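Local atomic coordinates of thioredoxin (Bacillus cereus, PDB entry 4EUY), a protein that is of unknown function but has a thioredoxin-like fold, and probably takes part in thiol-disulfide exchange. Residues Q19-F24 and Y49-E54. Sequence-based numbering, arbitrary orientation.
Sequences QLVLLF and YVEKIE
Four backbone hydrogen bonds join Leu-20, Leu-22 and Phe-24 to Glu-51 and Ile-53 in the ladder of a parallel pair. Leu-22 is gripped through both its polar backbone atoms: its N donates to Glu-51 O at 2.7 Å, and its O accepts Ile-53 N at 2.9 Å in a nearly straight bond (174° at the hydrogen). Glu-51 N to Leu-20 O and Phe-24 N to Ile-53 O complete the set. The two strands are the parallel pair of a right-handed beta-alpha-beta crossover, as in thioredoxins: helix 31-45, which starts within the disulfide-bonded Cys-30/Cys-33 motif, links strand 20-27 to strand 50-57, the sheet's outermost strand on this side. Apolar contacts flank the ladder on both faces. On the helix-covered face, Leu-20 CD2 meets the edge of the Tyr-49 ring at CE1 (3.5 Å), while the phenol OH is hydrogen-bonded to Ile-100 O. Val-50 CG1, anti to its backbone N (chi1 -175°), reaches Leu-22 CB at 3.9 Å. On the opposite face, which carries Val-21, Leu-23, Glu-51 and Ile-53, Val-21 CG1 lies against Ile-53 CG1, and Val-21 CG2 beside Glu-51 CB. Within the edge strand itself, Lys-52 NZ forms a salt bridge with Glu-54 OE2 at 2.8 Å, approaching from above the carboxylate plane.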
ATOM      1  N   GLN A  19      12.886   1.078   5.644  1.00142.20           N
ATOM      2  CA  GLN A  19      11.945   1.452   6.703  1.00134.18           C
ATOM      3  C   GLN A  19      10.475   1.112   6.446  1.00125.24           C
ATOM      4  O   GLN A  19      10.123  -0.041   6.245  1.00118.56           O
ATOM      5  CB  GLN A  19      12.064   2.936   6.990  1.00139.92           C
ATOM      6  CG  GLN A  19      11.101   3.413   8.052  1.00141.87           C
ATOM      7  CD  GLN A  19      11.800   4.140   9.178  1.00154.17           C
ATOM      8  OE1 GLN A  19      12.944   4.575   9.040  1.00154.09           O
ATOM      9  NE2 GLN A  19      11.114   4.278  10.302  1.00160.86           N
ATOM     10  N   LEU A  20       9.595   2.109   6.443  1.00117.90           N
ATOM     11  CA  LEU A  20       8.167   1.864   6.217  1.00107.63           C
ATOM     12  C   LEU A  20       7.704   2.031   4.796  1.00101.12           C
ATOM     13  O   LEU A  20       7.872   3.087   4.222  1.00103.30           O
ATOM     14  CB  LEU A  20       7.425   2.828   7.113  1.00110.88           C
ATOM     15  CG  LEU A  20       5.996   2.569   7.536  1.00108.32           C
ATOM     16  CD1 LEU A  20       5.790   1.137   7.957  1.00107.35           C
ATOM     17  CD2 LEU A  20       5.582   3.514   8.632  1.00108.09           C
ATOM     18  N   VAL A  21       7.085   0.989   4.266  1.00 98.25           N
ATOM     19  CA  VAL A  21       6.750   0.894   2.840  1.00 87.36           C
ATOM     20  C   VAL A  21       5.397   0.277   2.607  1.00 77.06           C
ATOM     21  O   VAL A  21       5.005  -0.629   3.298  1.00 76.72           O
ATOM     22  CB  VAL A  21       7.695  -0.077   2.163  1.00 89.19           C
ATOM     23  CG1 VAL A  21       7.306  -0.294   0.701  1.00 85.41           C
ATOM     24  CG2 VAL A  21       9.104   0.437   2.330  1.00 93.07           C
ATOM     25  N   LEU A  22       4.713   0.740   1.592  1.00 71.01           N
ATOM     26  CA  LEU A  22       3.345   0.378   1.417  1.00 71.34           C
ATOM     27  C   LEU A  22       3.198  -0.153  -0.008  1.00 69.94           C
ATOM     28  O   LEU A  22       3.577   0.534  -0.971  1.00 67.94           O
ATOM     29  CB  LEU A  22       2.465   1.617   1.666  1.00 69.91           C
ATOM     30  CG  LEU A  22       0.989   1.386   1.347  1.00 68.59           C
ATOM     31  CD1 LEU A  22       0.150   2.592   1.713  1.00 70.07           C
ATOM     32  CD2 LEU A  22       0.824   1.074  -0.129  1.00 63.12           C
ATOM     33  N   LEU A  23       2.668  -1.367  -0.158  1.00 68.77           N
ATOM     34  CA  LEU A  23       2.408  -1.888  -1.504  1.00 67.94           C
ATOM     35  C   LEU A  23       0.988  -1.715  -1.815  1.00 68.41           C
ATOM     36  O   LEU A  23       0.112  -2.067  -1.001  1.00 70.21           O
ATOM     37  CB  LEU A  23       2.687  -3.354  -1.616  1.00 71.37           C
ATOM     38  CG  LEU A  23       4.104  -3.584  -2.087  1.00 75.09           C
ATOM     39  CD1 LEU A  23       5.059  -2.953  -1.079  1.00 76.27           C
ATOM     40  CD2 LEU A  23       4.286  -5.088  -2.195  1.00 75.82           C
ATOM     41  N   PHE A  24       0.753  -1.148  -2.983  1.00 66.51           N
ATOM     42  CA  PHE A  24      -0.588  -1.018  -3.485  1.00 66.86           C
ATOM     43  C   PHE A  24      -0.638  -1.922  -4.710  1.00 67.93           C
ATOM     44  O   PHE A  24       0.096  -1.711  -5.730  1.00 67.24           O
ATOM     45  CB  PHE A  24      -0.915   0.428  -3.852  1.00 67.20           C
ATOM     46  CG  PHE A  24      -2.355   0.634  -4.195  1.00 69.16           C
ATOM     47  CD1 PHE A  24      -3.231   1.176  -3.279  1.00 71.34           C
ATOM     48  CD2 PHE A  24      -2.849   0.235  -5.419  1.00 72.88           C
ATOM     49  CE1 PHE A  24      -4.580   1.327  -3.584  1.00 74.09           C
ATOM     50  CE2 PHE A  24      -4.192   0.405  -5.741  1.00 77.55           C
ATOM     51  CZ  PHE A  24      -5.066   0.940  -4.821  1.00 74.07           C
ATOM     52  N   TYR A  49       7.614   9.802   5.153  1.00124.00           N
ATOM     53  CA  TYR A  49       8.451   8.627   5.498  1.00121.58           C
ATOM     54  C   TYR A  49       7.901   7.263   5.098  1.00110.57           C
ATOM     55  O   TYR A  49       8.475   6.221   5.467  1.00108.70           O
ATOM     56  CB  TYR A  49       8.747   8.597   7.016  1.00127.51           C
ATOM     57  CG  TYR A  49       7.543   8.383   7.942  1.00121.67           C
ATOM     58  CD1 TYR A  49       7.152   7.111   8.327  1.00114.73           C
ATOM     59  CD2 TYR A  49       6.834   9.475   8.464  1.00124.83           C
ATOM     60  CE1 TYR A  49       6.062   6.927   9.172  1.00115.71           C
ATOM     61  CE2 TYR A  49       5.755   9.306   9.317  1.00122.36           C
ATOM     62  CZ  TYR A  49       5.362   8.031   9.668  1.00118.76           C
ATOM     63  OH  TYR A  49       4.276   7.850  10.514  1.00119.11           O
ATOM     64  N   VAL A  50       6.778   7.269   4.387  1.00102.87           N
ATOM     65  CA  VAL A  50       6.273   6.060   3.776  1.00 94.44           C
ATOM     66  C   VAL A  50       6.630   6.060   2.321  1.00 91.33           C
ATOM     67  O   VAL A  50       6.533   7.085   1.628  1.00 89.58           O
ATOM     68  CB  VAL A  50       4.775   5.947   3.932  1.00 89.17           C
ATOM     69  CG1 VAL A  50       4.290   4.609   3.381  1.00 81.83           C
ATOM     70  CG2 VAL A  50       4.456   6.126   5.408  1.00 89.92           C
ATOM     71  N   GLU A  51       7.080   4.893   1.893  1.00 89.73           N
ATOM     72  CA  GLU A  51       7.423   4.679   0.519  1.00 92.52           C
ATOM     73  C   GLU A  51       6.360   3.831  -0.135  1.00 87.32           C
ATOM     74  O   GLU A  51       5.998   2.755   0.354  1.00 86.94           O
ATOM     75  CB  GLU A  51       8.783   4.007   0.393  1.00 96.82           C
ATOM     76  CG  GLU A  51       8.918   3.198  -0.889  1.00 97.93           C
ATOM     77  CD  GLU A  51      10.326   3.169  -1.483  1.00104.11           C
ATOM     78  OE1 GLU A  51      11.293   3.402  -0.688  1.00104.87           O
ATOM     79  OE2 GLU A  51      10.424   2.892  -2.746  1.00100.70           O
ATOM     80  N   LYS A  52       5.872   4.315  -1.260  1.00 84.41           N
ATOM     81  CA  LYS A  52       4.876   3.578  -1.998  1.00 80.65           C
ATOM     82  C   LYS A  52       5.525   2.830  -3.146  1.00 79.11           C
ATOM     83  O   LYS A  52       6.401   3.363  -3.886  1.00 79.03           O
ATOM     84  CB  LYS A  52       3.823   4.536  -2.522  1.00 82.67           C
ATOM     85  CG  LYS A  52       2.723   3.913  -3.364  1.00 83.18           C
ATOM     86  CD  LYS A  52       1.763   5.007  -3.859  1.00 87.13           C
ATOM     87  CE  LYS A  52       2.416   5.967  -4.873  1.00 91.39           C
ATOM     88  NZ  LYS A  52       3.160   5.266  -5.976  1.00 92.42           N
ATOM     89  N   ILE A  53       5.092   1.583  -3.273  1.00 75.65           N
ATOM     90  CA  ILE A  53       5.324   0.808  -4.482  1.00 76.28           C
ATOM     91  C   ILE A  53       4.020   0.312  -5.025  1.00 74.26           C
ATOM     92  O   ILE A  53       3.206  -0.284  -4.294  1.00 73.31           O
ATOM     93  CB  ILE A  53       6.203  -0.407  -4.218  1.00 76.71           C
ATOM     94  CG1 ILE A  53       7.516   0.066  -3.598  1.00 81.53           C
ATOM     95  CG2 ILE A  53       6.473  -1.124  -5.534  1.00 77.48           C
ATOM     96  CD1 ILE A  53       8.546  -1.019  -3.397  1.00 81.50           C
ATOM     97  N   GLU A  54       3.817   0.542  -6.313  1.00 75.78           N
ATOM     98  CA  GLU A  54       2.601   0.050  -6.949  1.00 74.37           C
ATOM     99  C   GLU A  54       2.920  -1.144  -7.769  1.00 72.52           C
ATOM    100  O   GLU A  54       3.867  -1.129  -8.557  1.00 73.74           O
ATOM    101  CB  GLU A  54       2.022   1.104  -7.853  1.00 77.38           C
ATOM    102  CG  GLU A  54       1.342   2.207  -7.088  1.00 79.34           C
ATOM    103  CD  GLU A  54       0.878   3.324  -7.978  1.00 87.07           C
ATOM    104  OE1 GLU A  54       0.519   3.040  -9.180  1.00 97.21           O
ATOM    105  OE2 GLU A  54       0.887   4.481  -7.467  1.00 88.91           O
TER